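PDB 1NRW: phosphatase YwpJ from Bacillus subtilis, which dephosphorylates phosphorylated five- and six-carbon sugars and nucleoside monophosphates in vitro, and FMN to a lesser extent, as a magnesium-dependent phosphatase of the HAD superfamily. Local coordinates for residues Glu98-Tyr104 with Ile157-Gln161; Arg46-Met52 with Val64-Asn68. All blocks are in the same frame, centred on the assembly; numbering follows the deposited sequence.

Contact 1. Residues Glu98-Tyr104 with Ile157-Gln161; sequences ESENYYY and INSFQ
The carboxylate of E98 gathers three hydrogen bonds. S159 OG donates to E98 OE2 at 2.7 Å, the backbone F160 N donates to E98 OE1 at 3.0 Å with an angle of 150°, and within 98-104 Y104 OH reaches E98 OE1 at a very short 2.5 Å. To span the gap, E98 is extended (chi1 and chi2 both t) and its CA lies 7.5 Å from that of F160, the closest CA pair. S159 is itself extended (phi/psi -152/152, chi1 t), and F160 opens a 3-10 segment, so hydroxyl and amide both face the carboxylate.

Packing flanks these bonds. The carboxylate oxygen E98 OE2 lies at the edge of the F160 ring, 3.3 Å from F160 CD2. Y104 (chi1 p) makes the apolar contacts, with CZ 4.2 Å from F160 CB and CE1 4.5 Å from I157 CD1. F160 also packs on L94 of helix 87-99 and meets Y91 edge-to-face.

After S99 the helix closes in a Schellman motif with N101 as C-prime residue (phi/psi 65/34), Y102 N bonding L97 O and N101 N bonding E98 O at 3.2 Å, and the chain then enters strand 103-108. The last-turn glutamate thus joins helix 87-99 to the loop after edge strand 154-156 of the six-stranded mixed sheet, which probably forms the cap domain, as in Cof-type HAD phosphatases.

Contact 2. Residues Arg46-Met52 with Val64-Asn68; sequences RAHFDVM and VISAN
One backbone hydrogen bond joins the segments directly: A67 N donates to R46 O at 2.8 Å (166°), where the CA atoms of R46 and A67 stand 5.3 Å apart. A67 and N68 both have positive phi (53/42 and 62/32), so the chain turns sharply after strand 63-66. A water adds a second link, accepting from H48 N at 3.1 Å and lying 2.9 Å from S66 OG (chi1 p).

Within 46-52, A47 is the N-cap residue of helix 48-55; its own N donates to D50 OD2 at 3.1 Å. The helix connects parallel strands 39-43 and 63-66 in a right-handed beta-alpha-beta crossover of the Rossmann-like HAD core, and its axis over 48-52 passes 8.8 Å from that of 64-66, at 134° between their N-to-C directions.

Apolar contacts converge on V64 (chi1 t): CG1 lies 4.0 Å from V51 CG2, and CG2 lies 3.9 Å from CE of selenomethionine M52. V64 CG1 also makes a van der Waals contact with the imidazole edge, 3.7 Å from H48 ND1. The CA-to-CB bond of R46 points away from 64-68; NE forms a salt bridge with D12, a ligand of the bound calcium.

Contact 2 comes first along the chain and is complete before contact 1 opens. Their centres lie about 23 Å apart, with about 12 Å between nearest atoms. The centre of contact 2 is about 7 Å from that of the chain, in the eight-stranded sheet of the HAD core beside the metal and phosphate site; the centre of contact 1 is about 21 Å from it, at the six-stranded sheet, away from the annotated sites. The second sheet is inserted between core strands 79-82 and 235-239, as in the cap of Cof-type phosphatases. R46 pairs with E125 of helix 118-132, and A67 touches strand 172-178, so contact 2 lies where core and cap meet.

Contact 1. Residues Glu98-Tyr104 with Ile157-Gln161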
loop_
_atom_site.group_PDB
_atom_site.type_symbol
_atom_site.label_atom_id
_atom_site.label_comp_id
_atom_site.label_asym_id
_atom_site.label_seq_id
_atom_site.Cartn_x
_atom_site.Cartn_y
_atom_site.Cartn_z
ATOM N N GLU A 98 -2.720 10.767 18.324
ATOM C CA GLU A 98 -2.257 12.130 18.540
ATOM C C GLU A 98 -1.864 12.378 19.993
ATOM O O GLU A 98 -0.830 12.981 20.263
ATOM C CB GLU A 98 -3.337 13.123 18.098
ATOM C CG GLU A 98 -2.910 14.578 18.151
ATOM C CD GLU A 98 -3.915 15.495 17.483
ATOM O OE1 GLU A 98 -4.010 15.472 16.236
ATOM O OE2 GLU A 98 -4.616 16.232 18.208
ATOM N N SER A 99 -2.677 11.899 20.927
ATOM C CA SER A 99 -2.383 12.097 22.345
ATOM C C SER A 99 -1.133 11.336 22.778
ATOM O O SER A 99 -0.446 11.747 23.716
ATOM C CB SER A 99 -3.571 11.660 23.209
ATOM O OG SER A 99 -3.746 10.254 23.194
ATOM N N GLU A 100 -0.834 10.237 22.088
ATOM C CA GLU A 100 0.331 9.422 22.423
ATOM C C GLU A 100 1.590 9.762 21.630
ATOM O O GLU A 100 2.566 9.015 21.649
ATOM C CB GLU A 100 0.002 7.937 22.262
ATOM C CG GLU A 100 -0.827 7.362 23.399
ATOM C CD GLU A 100 -0.167 7.562 24.753
ATOM O OE1 GLU A 100 1.051 7.311 24.865
ATOM O OE2 GLU A 100 -0.868 7.964 25.705
ATOM N N ASN A 101 1.553 10.878 20.916
ATOM C CA ASN A 101 2.707 11.345 20.157
ATOM C C ASN A 101 3.190 10.482 18.993
ATOM O O ASN A 101 4.389 10.396 18.731
ATOM C CB ASN A 101 3.862 11.602 21.124
ATOM C CG ASN A 101 3.454 12.492 22.276
ATOM O OD1 ASN A 101 3.007 13.620 22.068
ATOM N ND2 ASN A 101 3.591 11.989 23.500
ATOM N N TYR A 102 2.261 9.832 18.304
ATOM C CA TYR A 102 2.616 9.038 17.133
ATOM C C TYR A 102 2.480 9.975 15.944
ATOM O O TYR A 102 1.641 10.875 15.971
ATOM C CB TYR A 102 1.620 7.896 16.923
ATOM C CG TYR A 102 1.744 6.743 17.882
ATOM C CD1 TYR A 102 2.558 5.646 17.584
ATOM C CD2 TYR A 102 1.039 6.741 19.082
ATOM C CE1 TYR A 102 2.662 4.570 18.466
ATOM C CE2 TYR A 102 1.136 5.679 19.968
ATOM C CZ TYR A 102 1.946 4.598 19.657
ATOM O OH TYR A 102 2.036 3.555 20.543
ATOM N N TYR A 103 3.307 9.794 14.916
ATOM C CA TYR A 103 3.143 10.595 13.709
ATOM C C TYR A 103 2.003 9.833 13.039
ATOM O O TYR A 103 1.898 8.616 13.209
ATOM C CB TYR A 103 4.354 10.509 12.771
ATOM C CG TYR A 103 5.629 11.171 13.229
ATOM C CD1 TYR A 103 5.664 11.977 14.366
ATOM C CD2 TYR A 103 6.817 10.977 12.520
ATOM C CE1 TYR A 103 6.856 12.567 14.790
ATOM C CE2 TYR A 103 8.008 11.563 12.931
ATOM C CZ TYR A 103 8.022 12.352 14.068
ATOM O OH TYR A 103 9.211 12.902 14.495
ATOM N N TYR A 104 1.150 10.515 12.289
ATOM C CA TYR A 104 0.074 9.797 11.620
ATOM C C TYR A 104 -0.378 10.463 10.333
ATOM O O TYR A 104 -0.187 11.664 10.132
ATOM C CB TYR A 104 -1.109 9.582 12.584
ATOM C CG TYR A 104 -1.873 10.827 12.979
ATOM C CD1 TYR A 104 -2.892 11.331 12.165
ATOM C CD2 TYR A 104 -1.582 11.502 14.164
ATOM C CE1 TYR A 104 -3.602 12.472 12.523
ATOM C CE2 TYR A 104 -2.285 12.648 14.534
ATOM C CZ TYR A 104 -3.292 13.126 13.707
ATOM O OH TYR A 104 -3.989 14.257 14.059
ATOM N N ILE A 157 -3.181 19.707 9.183
ATOM C CA ILE A 157 -4.216 19.942 10.181
ATOM C C ILE A 157 -3.497 20.146 11.511
ATOM O O ILE A 157 -2.457 19.533 11.761
ATOM C CB ILE A 157 -5.204 18.750 10.320
ATOM C CG1 ILE A 157 -4.449 17.468 10.674
ATOM C CG2 ILE A 157 -6.009 18.587 9.038
ATOM C CD1 ILE A 157 -5.360 16.291 10.980
ATOM N N ASN A 158 -4.033 21.023 12.352
ATOM C CA ASN A 158 -3.430 21.289 13.654
ATOM C C ASN A 158 -3.754 20.140 14.597
ATOM O O ASN A 158 -2.942 19.770 15.444
ATOM C CB ASN A 158 -3.972 22.601 14.232
ATOM C CG ASN A 158 -3.689 23.795 13.339
ATOM O OD1 ASN A 158 -2.533 24.144 13.098
ATOM N ND2 ASN A 158 -4.748 24.428 12.837
ATOM N N SER A 159 -4.949 19.578 14.438
ATOM C CA SER A 159 -5.403 18.465 15.265
ATOM C C SER A 159 -6.401 17.610 14.493
ATOM O O SER A 159 -7.101 18.107 13.612
ATOM C CB SER A 159 -6.068 18.985 16.540
ATOM O OG SER A 159 -6.547 17.914 17.335
ATOM N N PHE A 160 -6.461 16.326 14.833
ATOM C CA PHE A 160 -7.373 15.388 14.180
ATOM C C PHE A 160 -8.800 15.890 14.357
ATOM O O PHE A 160 -9.697 15.540 13.593
ATOM C CB PHE A 160 -7.241 14.002 14.818
ATOM C CG PHE A 160 -7.868 13.903 16.183
ATOM C CD1 PHE A 160 -9.155 13.392 16.336
ATOM C CD2 PHE A 160 -7.190 14.357 17.311
ATOM C CE1 PHE A 160 -9.760 13.334 17.594
ATOM C CE2 PHE A 160 -7.783 14.305 18.573
ATOM C CZ PHE A 160 -9.072 13.793 18.716
ATOM N N GLN A 161 -8.997 16.709 15.383
ATOM C CA GLN A 161 -10.306 17.269 15.697
ATOM C C GLN A 161 -10.927 17.952 14.481
ATOM O O GLN A 161 -12.138 17.877 14.267
ATOM C CB GLN A 161 -10.170 18.285 16.827
ATOM C CG GLN A 161 -11.411 18.456 17.666
ATOM C CD GLN A 161 -11.486 17.438 18.782
ATOM O OE1 GLN A 161 -10.625 17.404 19.667
ATOM N NE2 GLN A 161 -12.515 16.603 18.752
#

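Contact 2. Residues Arg46-Met52 with Val64-Asn68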
loop_
_atom_site.group_PDB
_atom_site.type_symbol
_atom_site.label_atom_id
_atom_site.label_comp_id
_atom_site.label_asym_id
_atom_site.label_seq_id
_atom_site.Cartn_x
_atom_site.Cartn_y
_atom_site.Cartn_z
ATOM N N ARG A 46 -1.058 3.267 -0.025
ATOM C CA ARG A 46 -1.095 4.694 -0.335
ATOM C C ARG A 46 -2.417 5.108 -0.976
ATOM O O ARG A 46 -3.303 4.285 -1.191
ATOM C CB ARG A 46 0.053 5.070 -1.272
ATOM C CG ARG A 46 1.449 4.921 -0.667
ATOM C CD ARG A 46 2.478 5.319 -1.699
ATOM N NE ARG A 46 3.842 4.981 -1.310
ATOM C CZ ARG A 46 4.698 5.831 -0.754
ATOM N NH1 ARG A 46 4.335 7.085 -0.507
ATOM N NH2 ARG A 46 5.935 5.434 -0.480
ATOM N N ALA A 47 -2.541 6.393 -1.289
ATOM C CA ALA A 47 -3.757 6.906 -1.902
ATOM C C ALA A 47 -3.783 6.670 -3.408
ATOM O O ALA A 47 -2.741 6.553 -4.050
ATOM C CB ALA A 47 -3.887 8.401 -1.612
ATOM N N HIS A 48 -4.984 6.607 -3.972
ATOM C CA HIS A 48 -5.118 6.425 -5.405
ATOM C C HIS A 48 -4.340 7.514 -6.164
ATOM O O HIS A 48 -3.690 7.228 -7.168
ATOM C CB HIS A 48 -6.607 6.459 -5.798
ATOM C CG HIS A 48 -6.850 6.397 -7.276
ATOM N ND1 HIS A 48 -6.572 5.281 -8.037
ATOM C CD2 HIS A 48 -7.352 7.319 -8.132
ATOM C CE1 HIS A 48 -6.891 5.518 -9.298
ATOM N NE2 HIS A 48 -7.367 6.747 -9.381
ATOM N N PHE A 49 -4.395 8.754 -5.682
ATOM C CA PHE A 49 -3.682 9.827 -6.366
ATOM C C PHE A 49 -2.162 9.692 -6.290
ATOM O O PHE A 49 -1.450 10.239 -7.128
ATOM C CB PHE A 49 -4.144 11.211 -5.869
ATOM C CG PHE A 49 -4.188 11.359 -4.371
ATOM C CD1 PHE A 49 -3.019 11.393 -3.621
ATOM C CD2 PHE A 49 -5.407 11.513 -3.716
ATOM C CE1 PHE A 49 -3.064 11.583 -2.237
ATOM C CE2 PHE A 49 -5.464 11.703 -2.337
ATOM C CZ PHE A 49 -4.290 11.739 -1.595
ATOM N N ASP A 50 -1.667 8.954 -5.300
ATOM C CA ASP A 50 -0.221 8.731 -5.170
ATOM C C ASP A 50 0.199 7.799 -6.305
ATOM O O ASP A 50 1.279 7.941 -6.881
ATOM C CB ASP A 50 0.142 8.060 -3.838
ATOM C CG ASP A 50 0.059 9.004 -2.659
ATOM O OD1 ASP A 50 0.422 10.188 -2.818
ATOM O OD2 ASP A 50 -0.348 8.553 -1.564
ATOM N N VAL A 51 -0.661 6.832 -6.621
ATOM C CA VAL A 51 -0.362 5.893 -7.692
ATOM C C VAL A 51 -0.438 6.616 -9.033
ATOM O O VAL A 51 0.418 6.428 -9.892
ATOM C CB VAL A 51 -1.356 4.703 -7.700
ATOM C CG1 VAL A 51 -0.992 3.726 -8.814
ATOM C CG2 VAL A 51 -1.336 3.997 -6.348
HETATM N N MSE A 52 -1.462 7.448 -9.200
HETATM C CA MSE A 52 -1.645 8.196 -10.442
HETATM C C MSE A 52 -0.477 9.135 -10.732
HETATM O O MSE A 52 -0.108 9.335 -11.889
HETATM C CB MSE A 52 -2.944 8.998 -10.382
HETATM C CG MSE A 52 -4.175 8.140 -10.200
HETATM SE SE MSE A 52 -4.467 6.994 -11.724
HETATM C CE MSE A 52 -3.448 5.462 -11.191
ATOM N N VAL A 64 -6.564 -0.245 -9.697
ATOM C CA VAL A 64 -5.809 0.203 -8.539
ATOM C C VAL A 64 -6.555 -0.040 -7.242
ATOM O O VAL A 64 -7.686 0.427 -7.063
ATOM C CB VAL A 64 -5.500 1.713 -8.598
ATOM C CG1 VAL A 64 -4.718 2.137 -7.343
ATOM C CG2 VAL A 64 -4.705 2.038 -9.851
ATOM N N ILE A 65 -5.914 -0.785 -6.353
ATOM C CA ILE A 65 -6.455 -1.040 -5.026
ATOM C C ILE A 65 -5.598 -0.131 -4.150
ATOM O O ILE A 65 -4.367 -0.252 -4.137
ATOM C CB ILE A 65 -6.269 -2.508 -4.621
ATOM C CG1 ILE A 65 -7.197 -3.388 -5.466
ATOM C CG2 ILE A 65 -6.551 -2.681 -3.128
ATOM C CD1 ILE A 65 -7.019 -4.874 -5.243
ATOM N N SER A 66 -6.232 0.802 -3.452
ATOM C CA SER A 66 -5.494 1.732 -2.608
ATOM C C SER A 66 -6.005 1.753 -1.176
ATOM O O SER A 66 -6.989 1.097 -0.850
ATOM C CB SER A 66 -5.552 3.144 -3.213
ATOM O OG SER A 66 -6.884 3.596 -3.376
ATOM N N ALA A 67 -5.318 2.500 -0.319
ATOM C CA ALA A 67 -5.707 2.604 1.079
ATOM C C ALA A 67 -5.853 1.235 1.743
ATOM O O ALA A 67 -6.793 0.987 2.504
ATOM C CB ALA A 67 -7.000 3.399 1.200
ATOM N N ASN A 68 -4.910 0.348 1.442
ATOM C CA ASN A 68 -4.877 -0.986 2.024
ATOM C C ASN A 68 -6.099 -1.841 1.696
ATOM O O ASN A 68 -6.515 -2.671 2.503
ATOM C CB ASN A 68 -4.715 -0.883 3.549
ATOM C CG ASN A 68 -4.354 -2.209 4.188
ATOM O OD1 ASN A 68 -3.461 -2.912 3.712
ATOM N ND2 ASN A 68 -5.032 -2.553 5.280
HETATM O O HOH W 1 -7.385 6.192 -2.123
#